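Local coordinates for protein Cas13d (uncultured Ruminococcus sp, PDB 6IV9) that binds a CRISPR RNA and, as a type VI CRISPR effector with two HEPN domains, processes that RNA and cleaves target RNA, at residues I341-D346 / A462-G467; K331-G336 / R358-F363; D408-C413 / G452-D457. The protein carries 2 engineered substitutions. All coordinates share one frame; numbering follows the deposited sequence.

Interaction 1: residues I341-D346 / A462-G467. With nucleotides of chain B.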
# COMPACT_ATOMS: atom_id res chain seq x y z
N ILE A 341 -10.93 -28.38 9.63
CA ILE A 341 -12.38 -28.49 9.94
C ILE A 341 -12.62 -29.71 10.85
O ILE A 341 -13.32 -29.56 11.82
CB ILE A 341 -13.23 -28.52 8.66
CG1 ILE A 341 -13.28 -27.13 8.02
CG2 ILE A 341 -14.62 -29.04 8.97
CD1 ILE A 341 -13.75 -27.12 6.61
N SER A 342 -11.99 -30.84 10.55
CA SER A 342 -12.18 -32.06 11.37
C SER A 342 -11.72 -31.81 12.80
O SER A 342 -12.47 -32.08 13.70
CB SER A 342 -11.40 -33.19 10.81
OG SER A 342 -11.93 -33.57 9.57
N LEU A 343 -10.53 -31.24 12.95
CA LEU A 343 -9.96 -30.99 14.29
C LEU A 343 -10.90 -30.07 15.07
O LEU A 343 -11.09 -30.30 16.24
CB LEU A 343 -8.64 -30.26 14.08
CG LEU A 343 -7.35 -30.99 14.42
CD1 LEU A 343 -7.57 -32.49 14.59
CD2 LEU A 343 -6.29 -30.71 13.37
N LEU A 344 -11.41 -29.03 14.43
CA LEU A 344 -12.28 -28.04 15.11
C LEU A 344 -13.62 -28.66 15.53
O LEU A 344 -14.10 -28.35 16.60
CB LEU A 344 -12.47 -26.86 14.17
CG LEU A 344 -11.21 -26.01 13.97
CD1 LEU A 344 -11.45 -24.95 12.93
CD2 LEU A 344 -10.80 -25.40 15.29
N ILE A 345 -14.19 -29.49 14.67
CA ILE A 345 -15.48 -30.13 15.01
C ILE A 345 -15.28 -31.03 16.23
O ILE A 345 -16.06 -30.95 17.14
CB ILE A 345 -15.99 -30.90 13.78
CG1 ILE A 345 -16.55 -29.95 12.73
CG2 ILE A 345 -17.00 -31.96 14.18
CD1 ILE A 345 -16.83 -30.59 11.42
N ASP A 346 -14.20 -31.80 16.26
CA ASP A 346 -13.96 -32.66 17.44
C ASP A 346 -13.77 -31.81 18.69
O ASP A 346 -14.23 -32.21 19.73
CB ASP A 346 -12.66 -33.43 17.29
CG ASP A 346 -12.62 -34.35 16.09
OD1 ASP A 346 -13.66 -34.49 15.42
OD2 ASP A 346 -11.55 -34.90 15.82
N ALA A 462 -1.73 -28.52 19.57
CA ALA A 462 -0.27 -28.78 19.46
C ALA A 462 -0.01 -30.28 19.34
O ALA A 462 0.87 -30.65 18.61
CB ALA A 462 0.45 -28.18 20.62
N ASP A 463 -0.79 -31.09 20.05
CA ASP A 463 -0.70 -32.58 20.02
C ASP A 463 -1.04 -33.12 18.63
O ASP A 463 -0.60 -34.20 18.30
CB ASP A 463 -1.61 -33.21 21.07
CG ASP A 463 -1.12 -33.08 22.49
OD1 ASP A 463 0.02 -32.66 22.68
OD2 ASP A 463 -1.88 -33.41 23.39
N HIS A 464 -1.87 -32.41 17.88
CA HIS A 464 -2.25 -32.91 16.54
C HIS A 464 -1.40 -32.27 15.45
O HIS A 464 -1.57 -32.64 14.31
CB HIS A 464 -3.71 -32.60 16.25
CG HIS A 464 -4.68 -33.46 16.98
ND1 HIS A 464 -4.99 -33.25 18.28
CD2 HIS A 464 -5.41 -34.51 16.59
CE1 HIS A 464 -5.88 -34.13 18.67
NE2 HIS A 464 -6.15 -34.90 17.65
N MET A 465 -0.54 -31.34 15.82
CA MET A 465 0.26 -30.62 14.81
C MET A 465 1.54 -31.39 14.46
O MET A 465 2.61 -30.98 14.85
CB MET A 465 0.54 -29.18 15.25
CG MET A 465 -0.70 -28.32 15.24
SD MET A 465 -1.41 -28.11 13.59
CE MET A 465 -2.77 -29.27 13.61
N ASN A 466 1.37 -32.49 13.74
CA ASN A 466 2.50 -33.31 13.26
C ASN A 466 2.10 -33.94 11.93
O ASN A 466 0.93 -34.07 11.68
CB ASN A 466 2.98 -34.33 14.29
CG ASN A 466 1.93 -35.37 14.61
OD1 ASN A 466 1.64 -36.21 13.79
ND2 ASN A 466 1.37 -35.30 15.79
N GLY A 467 3.09 -34.35 11.15
CA GLY A 467 2.87 -34.93 9.82
C GLY A 467 2.03 -36.18 9.85
O GLY A 467 1.23 -36.35 8.95
P C B 45 -3.30 -29.44 4.58
OP1 C B 45 -3.06 -30.89 4.26
OP2 C B 45 -4.46 -29.14 5.47
O5' C B 45 -2.04 -28.81 5.31
C5' C B 45 -0.74 -29.00 4.76
C4' C B 45 0.26 -28.54 5.78
O4' C B 45 0.40 -29.55 6.81
C3' C B 45 1.69 -28.37 5.29
O3' C B 45 1.88 -27.11 4.68
C2' C B 45 2.45 -28.36 6.60
O2' C B 45 2.35 -27.20 7.39
C1' C B 45 1.70 -29.44 7.38
N1 C B 45 2.46 -30.70 7.34
C2 C B 45 2.08 -31.76 6.53
O2 C B 45 1.02 -31.68 5.89
N3 C B 45 2.84 -32.88 6.50
C4 C B 45 3.97 -32.94 7.21
N4 C B 45 4.69 -34.06 7.15
C5 C B 45 4.41 -31.85 8.01
C6 C B 45 3.63 -30.77 8.05
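Leu343 meets His464 and Met465 with torsions unusual for a helical leucine: chi1 is -111° and chi2 15°, both away from the staggered values. With this setting CD1 meets His464 and CD2 meets Met465. CD1 lies 3.6 Å from CD2 of the His464 imidazole, approaching the ring obliquely. CD2 goes to the methyl of Met465, 3.8 Å from CE. The side chains of Leu343 and His464 lie alongside, pointing opposite ways. His464 ND1 is hydrogen-bonded to the carbonyl O of Asn460, one turn back, which restrains the ring's rotation. The Met465 chain is bent at chi2 (-64°) and chi3, and the bend brings its methyl round to the leucine.

The contact joins helix 338-347 to the C-terminal part of helix 436-464. An inverse gamma turn centred on Met465 follows. The chain then enters helix 467-475 with Asn466 as N-cap, its OD1 taking the backbone N of Val469. The first residue of that helix meets the guide RNA: Gly467 CA is 3.3 Å from N4 of C45 of chain B. Leu473 of the same helix packs on Leu343.

Interaction 2: residues K331-G336 / R358-F363. With nucleotides of chain B.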
# COMPACT_ATOMS: atom_id res chain seq x y z
N LYS A 331 -14.43 -23.97 -4.78
CA LYS A 331 -14.72 -25.35 -5.23
C LYS A 331 -14.26 -26.36 -4.17
O LYS A 331 -13.10 -26.38 -3.87
CB LYS A 331 -14.01 -25.61 -6.56
CG LYS A 331 -14.70 -26.60 -7.48
CD LYS A 331 -13.77 -27.20 -8.50
CE LYS A 331 -14.18 -28.59 -8.93
NZ LYS A 331 -13.00 -29.41 -9.29
N ASP A 332 -15.19 -27.15 -3.65
CA ASP A 332 -14.83 -28.19 -2.66
C ASP A 332 -14.06 -27.56 -1.49
O ASP A 332 -13.06 -28.11 -1.09
CB ASP A 332 -14.11 -29.35 -3.34
CG ASP A 332 -14.99 -30.08 -4.34
OD1 ASP A 332 -16.14 -30.34 -4.02
OD2 ASP A 332 -14.52 -30.33 -5.45
N PHE A 333 -14.58 -26.47 -0.95
CA PHE A 333 -13.90 -25.79 0.17
C PHE A 333 -13.79 -26.70 1.40
O PHE A 333 -12.77 -26.71 2.04
CB PHE A 333 -14.67 -24.53 0.55
CG PHE A 333 -14.10 -23.81 1.74
CD1 PHE A 333 -14.52 -24.13 3.01
CD2 PHE A 333 -13.17 -22.80 1.58
CE1 PHE A 333 -14.01 -23.47 4.11
CE2 PHE A 333 -12.67 -22.14 2.68
CZ PHE A 333 -13.09 -22.48 3.94
N ILE A 334 -14.84 -27.45 1.71
CA ILE A 334 -14.79 -28.31 2.92
C ILE A 334 -13.71 -29.38 2.76
O ILE A 334 -12.91 -29.55 3.66
CB ILE A 334 -16.17 -28.91 3.23
CG1 ILE A 334 -17.21 -27.81 3.40
CG2 ILE A 334 -16.09 -29.80 4.44
CD1 ILE A 334 -18.60 -28.32 3.68
N GLU A 335 -13.68 -30.07 1.63
CA GLU A 335 -12.66 -31.11 1.40
C GLU A 335 -11.28 -30.46 1.40
O GLU A 335 -10.37 -31.02 1.93
CB GLU A 335 -12.95 -31.83 0.09
CG GLU A 335 -11.96 -32.92 -0.23
CD GLU A 335 -12.04 -34.15 0.64
OE1 GLU A 335 -12.98 -34.26 1.42
OE2 GLU A 335 -11.15 -35.00 0.53
N GLY A 336 -11.16 -29.28 0.82
CA GLY A 336 -9.89 -28.55 0.75
C GLY A 336 -9.40 -28.12 2.12
O GLY A 336 -8.23 -27.81 2.23
N ARG A 358 -19.48 -23.04 8.48
CA ARG A 358 -19.81 -21.68 7.99
C ARG A 358 -18.85 -20.66 8.62
O ARG A 358 -18.39 -19.80 7.91
CB ARG A 358 -21.29 -21.40 8.22
CG ARG A 358 -22.18 -22.29 7.37
CD ARG A 358 -23.63 -21.86 7.36
NE ARG A 358 -24.19 -21.91 8.69
CZ ARG A 358 -25.03 -22.83 9.11
NH1 ARG A 358 -25.47 -23.77 8.29
NH2 ARG A 358 -25.45 -22.82 10.36
N LEU A 359 -18.57 -20.80 9.91
CA LEU A 359 -17.65 -19.86 10.58
C LEU A 359 -16.25 -19.98 9.98
O LEU A 359 -15.59 -18.98 9.86
CB LEU A 359 -17.64 -20.14 12.08
CG LEU A 359 -18.83 -19.59 12.86
CD1 LEU A 359 -18.95 -20.25 14.21
CD2 LEU A 359 -18.74 -18.09 13.01
N TYR A 360 -15.82 -21.19 9.67
CA TYR A 360 -14.48 -21.41 9.09
C TYR A 360 -14.38 -20.77 7.71
O TYR A 360 -13.37 -20.18 7.40
CB TYR A 360 -14.06 -22.87 9.13
CG TYR A 360 -12.58 -23.04 8.95
CD1 TYR A 360 -11.71 -22.81 9.99
CD2 TYR A 360 -12.04 -23.38 7.73
CE1 TYR A 360 -10.34 -22.93 9.83
CE2 TYR A 360 -10.68 -23.52 7.55
CZ TYR A 360 -9.83 -23.29 8.61
OH TYR A 360 -8.49 -23.44 8.45
N TYR A 361 -15.44 -20.86 6.91
CA TYR A 361 -15.42 -20.21 5.59
C TYR A 361 -15.27 -18.70 5.82
O TYR A 361 -14.55 -18.07 5.11
CB TYR A 361 -16.68 -20.50 4.77
CG TYR A 361 -16.68 -19.84 3.42
CD1 TYR A 361 -16.09 -20.45 2.34
CD2 TYR A 361 -17.22 -18.59 3.22
CE1 TYR A 361 -16.05 -19.86 1.09
CE2 TYR A 361 -17.18 -17.98 1.99
CZ TYR A 361 -16.60 -18.61 0.91
OH TYR A 361 -16.56 -18.04 -0.31
N ASP A 362 -15.97 -18.19 6.82
CA ASP A 362 -15.88 -16.74 7.14
C ASP A 362 -14.45 -16.41 7.54
O ASP A 362 -13.89 -15.50 6.99
CB ASP A 362 -16.82 -16.39 8.29
CG ASP A 362 -16.77 -14.94 8.75
OD1 ASP A 362 -15.71 -14.35 8.73
OD2 ASP A 362 -17.80 -14.46 9.17
N PHE A 363 -13.87 -17.23 8.40
CA PHE A 363 -12.51 -16.99 8.92
C PHE A 363 -11.50 -16.94 7.77
O PHE A 363 -10.59 -16.17 7.85
CB PHE A 363 -12.18 -18.10 9.91
CG PHE A 363 -10.79 -18.08 10.49
CD1 PHE A 363 -10.49 -17.27 11.56
CD2 PHE A 363 -9.80 -18.89 9.98
CE1 PHE A 363 -9.22 -17.26 12.10
CE2 PHE A 363 -8.53 -18.88 10.52
CZ PHE A 363 -8.25 -18.06 11.57
P A B 44 -4.99 -23.38 4.30
OP1 A B 44 -5.27 -23.66 5.72
OP2 A B 44 -3.81 -22.50 4.00
O5' A B 44 -4.84 -24.62 3.30
C5' A B 44 -5.69 -25.80 3.52
C4' A B 44 -5.13 -27.01 2.82
O4' A B 44 -5.16 -26.84 1.38
C3' A B 44 -3.67 -27.28 3.18
O3' A B 44 -3.39 -28.69 3.21
C2' A B 44 -2.93 -26.59 2.05
O2' A B 44 -1.67 -27.13 1.77
C1' A B 44 -3.84 -26.91 0.88
N9 A B 44 -3.73 -25.94 -0.20
C8 A B 44 -3.69 -24.56 -0.15
N7 A B 44 -3.64 -23.99 -1.33
C5 A B 44 -3.67 -25.06 -2.21
C6 A B 44 -3.67 -25.13 -3.60
N6 A B 44 -3.61 -24.05 -4.38
N1 A B 44 -3.71 -26.35 -4.18
C2 A B 44 -3.77 -27.43 -3.39
N3 A B 44 -3.79 -27.50 -2.06
C4 A B 44 -3.73 -26.26 -1.53
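Phe333 and Tyr361 form a T-shaped (edge-to-face) pair, with ring centroids 5.0 Å apart and planes at 68°. Tyr361 gives the edge. Its CD1 stands 3.7 Å above the Phe333 plane, over the ring centre. Phe333 holds CG anti to its own backbone N (chi1 176°), which carries the ring across to helix 353-366. The ring tip even reaches the backbone there, with Phe333 CZ 3.6 Å from Tyr361 CA.

Apolar contact adds a second tyrosine: Tyr360 CD2 lies 4.0 Å from Phe333 CZ, in an oblique approach. Phe333 thus inserts between the neighbouring Tyr360 and Tyr361 side chains. The contact ties the short, weakly bonded helix 333-336 to helix 353-366 within an all-helical part of the protein, with helix 338-347 between them in the sequence.

Hydrogen bonds from outside the two segments hold both tyrosine hydroxyls. Tyr361 OH bonds to Asn330 OD1 and to the backbone N of Lys490, while Tyr360 OH bonds to Asn340 ND2. Glu482 accepts the backbone N-H groups of Phe333 and Ile334 through its two carboxylate oxygens.

The RNA lies alongside: Phe333 packs on a sugar, and Gly336 O is 3.3 Å from C4' of A44 of chain B.

Interaction 3: residues D408-C413 / G452-D457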
# COMPACT_ATOMS: atom_id res chain seq x y z
N ASP A 408 -6.16 -19.14 16.38
CA ASP A 408 -6.85 -17.87 16.04
C ASP A 408 -8.35 -18.14 15.87
O ASP A 408 -9.14 -17.34 16.31
CB ASP A 408 -6.23 -17.24 14.79
CG ASP A 408 -4.85 -16.65 15.01
OD1 ASP A 408 -4.36 -16.71 16.13
OD2 ASP A 408 -4.29 -16.12 14.07
N PHE A 409 -8.70 -19.27 15.26
CA PHE A 409 -10.13 -19.60 15.04
C PHE A 409 -10.87 -19.75 16.36
O PHE A 409 -11.97 -19.28 16.45
CB PHE A 409 -10.27 -20.86 14.19
CG PHE A 409 -11.70 -21.14 13.84
CD1 PHE A 409 -12.36 -20.39 12.87
CD2 PHE A 409 -12.42 -22.12 14.50
CE1 PHE A 409 -13.67 -20.65 12.55
CE2 PHE A 409 -13.74 -22.36 14.18
CZ PHE A 409 -14.36 -21.63 13.21
N LEU A 410 -10.27 -20.41 17.35
CA LEU A 410 -10.93 -20.58 18.66
C LEU A 410 -11.16 -19.20 19.28
O LEU A 410 -12.23 -18.96 19.78
CB LEU A 410 -10.01 -21.38 19.56
CG LEU A 410 -9.85 -22.86 19.23
CD1 LEU A 410 -8.98 -23.52 20.27
CD2 LEU A 410 -11.21 -23.53 19.16
N LEU A 411 -10.15 -18.34 19.23
CA LEU A 411 -10.29 -16.97 19.79
C LEU A 411 -11.36 -16.19 19.02
O LEU A 411 -12.12 -15.50 19.63
CB LEU A 411 -8.94 -16.27 19.66
CG LEU A 411 -7.80 -16.90 20.45
CD1 LEU A 411 -6.58 -16.00 20.42
CD2 LEU A 411 -8.22 -17.18 21.87
N PHE A 412 -11.37 -16.33 17.70
CA PHE A 412 -12.35 -15.60 16.87
C PHE A 412 -13.77 -16.00 17.26
O PHE A 412 -14.59 -15.15 17.51
CB PHE A 412 -12.12 -16.00 15.42
CG PHE A 412 -13.25 -15.70 14.47
CD1 PHE A 412 -13.82 -14.44 14.41
CD2 PHE A 412 -13.72 -16.67 13.61
CE1 PHE A 412 -14.85 -14.18 13.53
CE2 PHE A 412 -14.74 -16.40 12.72
CZ PHE A 412 -15.31 -15.15 12.69
N CYS A 413 -14.02 -17.29 17.37
CA CYS A 413 -15.37 -17.80 17.74
C CYS A 413 -15.75 -17.32 19.15
O CYS A 413 -16.88 -16.99 19.38
CB CYS A 413 -15.41 -19.31 17.61
SG CYS A 413 -15.39 -19.85 15.89
N GLY A 452 -6.46 -19.35 30.69
CA GLY A 452 -7.20 -20.23 31.60
C GLY A 452 -8.30 -20.93 30.85
O GLY A 452 -8.58 -22.09 31.13
N LYS A 453 -8.97 -20.20 29.98
CA LYS A 453 -10.07 -20.76 29.17
C LYS A 453 -9.61 -21.72 28.06
O LYS A 453 -10.30 -22.71 27.86
CB LYS A 453 -10.87 -19.59 28.60
CG LYS A 453 -12.09 -19.97 27.80
CD LYS A 453 -12.70 -18.76 27.16
CE LYS A 453 -14.07 -18.41 27.67
NZ LYS A 453 -14.30 -16.96 27.52
N PHE A 454 -8.53 -21.42 27.36
CA PHE A 454 -8.15 -22.23 26.16
C PHE A 454 -6.87 -23.05 26.32
O PHE A 454 -6.49 -23.66 25.33
CB PHE A 454 -8.00 -21.32 24.95
CG PHE A 454 -9.31 -20.75 24.48
CD1 PHE A 454 -10.18 -21.52 23.74
CD2 PHE A 454 -9.68 -19.47 24.80
CE1 PHE A 454 -11.39 -21.02 23.32
CE2 PHE A 454 -10.89 -18.96 24.38
CZ PHE A 454 -11.74 -19.73 23.64
N ARG A 455 -6.29 -23.12 27.51
CA ARG A 455 -4.99 -23.82 27.64
C ARG A 455 -5.14 -25.26 27.17
O ARG A 455 -4.32 -25.68 26.38
CB ARG A 455 -4.59 -23.82 29.12
CG ARG A 455 -3.57 -24.88 29.51
CD ARG A 455 -3.21 -24.83 30.98
NE ARG A 455 -1.78 -24.72 31.21
CZ ARG A 455 -1.18 -23.83 32.01
NH1 ARG A 455 -1.88 -23.13 32.89
NH2 ARG A 455 0.12 -23.65 31.94
N ASN A 456 -6.17 -25.97 27.61
CA ASN A 456 -6.32 -27.39 27.22
C ASN A 456 -6.55 -27.49 25.71
O ASN A 456 -6.02 -28.41 25.10
CB ASN A 456 -7.40 -28.10 28.04
CG ASN A 456 -7.13 -28.03 29.52
OD1 ASN A 456 -5.99 -28.00 29.96
ND2 ASN A 456 -8.19 -28.00 30.31
N ASP A 457 -7.35 -26.58 25.15
CA ASP A 457 -7.63 -26.58 23.70
C ASP A 457 -6.32 -26.35 22.93
O ASP A 457 -6.10 -27.02 21.94
CB ASP A 457 -8.66 -25.52 23.35
CG ASP A 457 -10.10 -25.92 23.65
OD1 ASP A 457 -10.37 -27.10 23.74
OD2 ASP A 457 -10.92 -25.04 23.79
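Leu410 and Phe454 bury the most surface in this contact, with Leu411 and Asp457 flanking them. It joins helix 400-418 to helix 436-464. Leu410 and Phe454 also have the nearest CA atoms across the two segments, 8.2 Å apart. Their side chains run side by side, each heading for the other's helix. Leu410 CB lies 4.0 Å from Phe454 CE1, and Leu410 O is 4.0 Å from Phe454 CZ. The ring therefore reaches as far as the backbone of helix 400-418.

Both leucines lie to one side of the Phe454 ring plane. Leu410 CB and CD1 are toward the CD1/CE1 edge. Leu411 is toward CD2/CE2, its CD2 4.0 Å from Phe454 CD2, and meets the ring obliquely. Lys453 CG lies over the other face, toward the rim. The Lys453 amine is hydrogen-bonded to Asn414 OD1.

Leu410 CD1 then extends to Asp457, one turn after Phe454, and touches its CB at 3.7 Å. The aspartate takes part through its methylene. Met347 of helix 338-347 also packs on Asp457.

The axes of 408-413 and 452-457 come no closer than 11.3 Å, with N-to-C directions at 143°. Bulky side chains bridge that spacing. Helix 436-464 is kinked here, where the N of Asn456 and Asp457 makes no bond to the preceding turn.

No hydrogen bond or salt bridge crosses between the segments. The contact rests on apolar packing and shape, without a directional bond across it.

Overall arrangement
The three contacts lie on one side of the chain's centre, in a helical region beside the guide RNA. Phe409 of helix 400-418 joins them. Its CD2 is 3.4 Å from Leu344 CD1 of interaction 1. Its ring also makes edge-to-face pairs with Tyr360 and Phe363 of interaction 2. Leu344 CD1 in turn meets Tyr360 CD1 at 3.6 Å. Interactions 1 and 3 share helix 436-464, and their centres are 13 Å apart; interaction 3 is nested in the loop closed by interaction 1. Interactions 1 and 2 touch consecutive nucleotides, C45 and A44 of chain B. Interaction 3 stays about 7 Å from the RNA at its nearest atom.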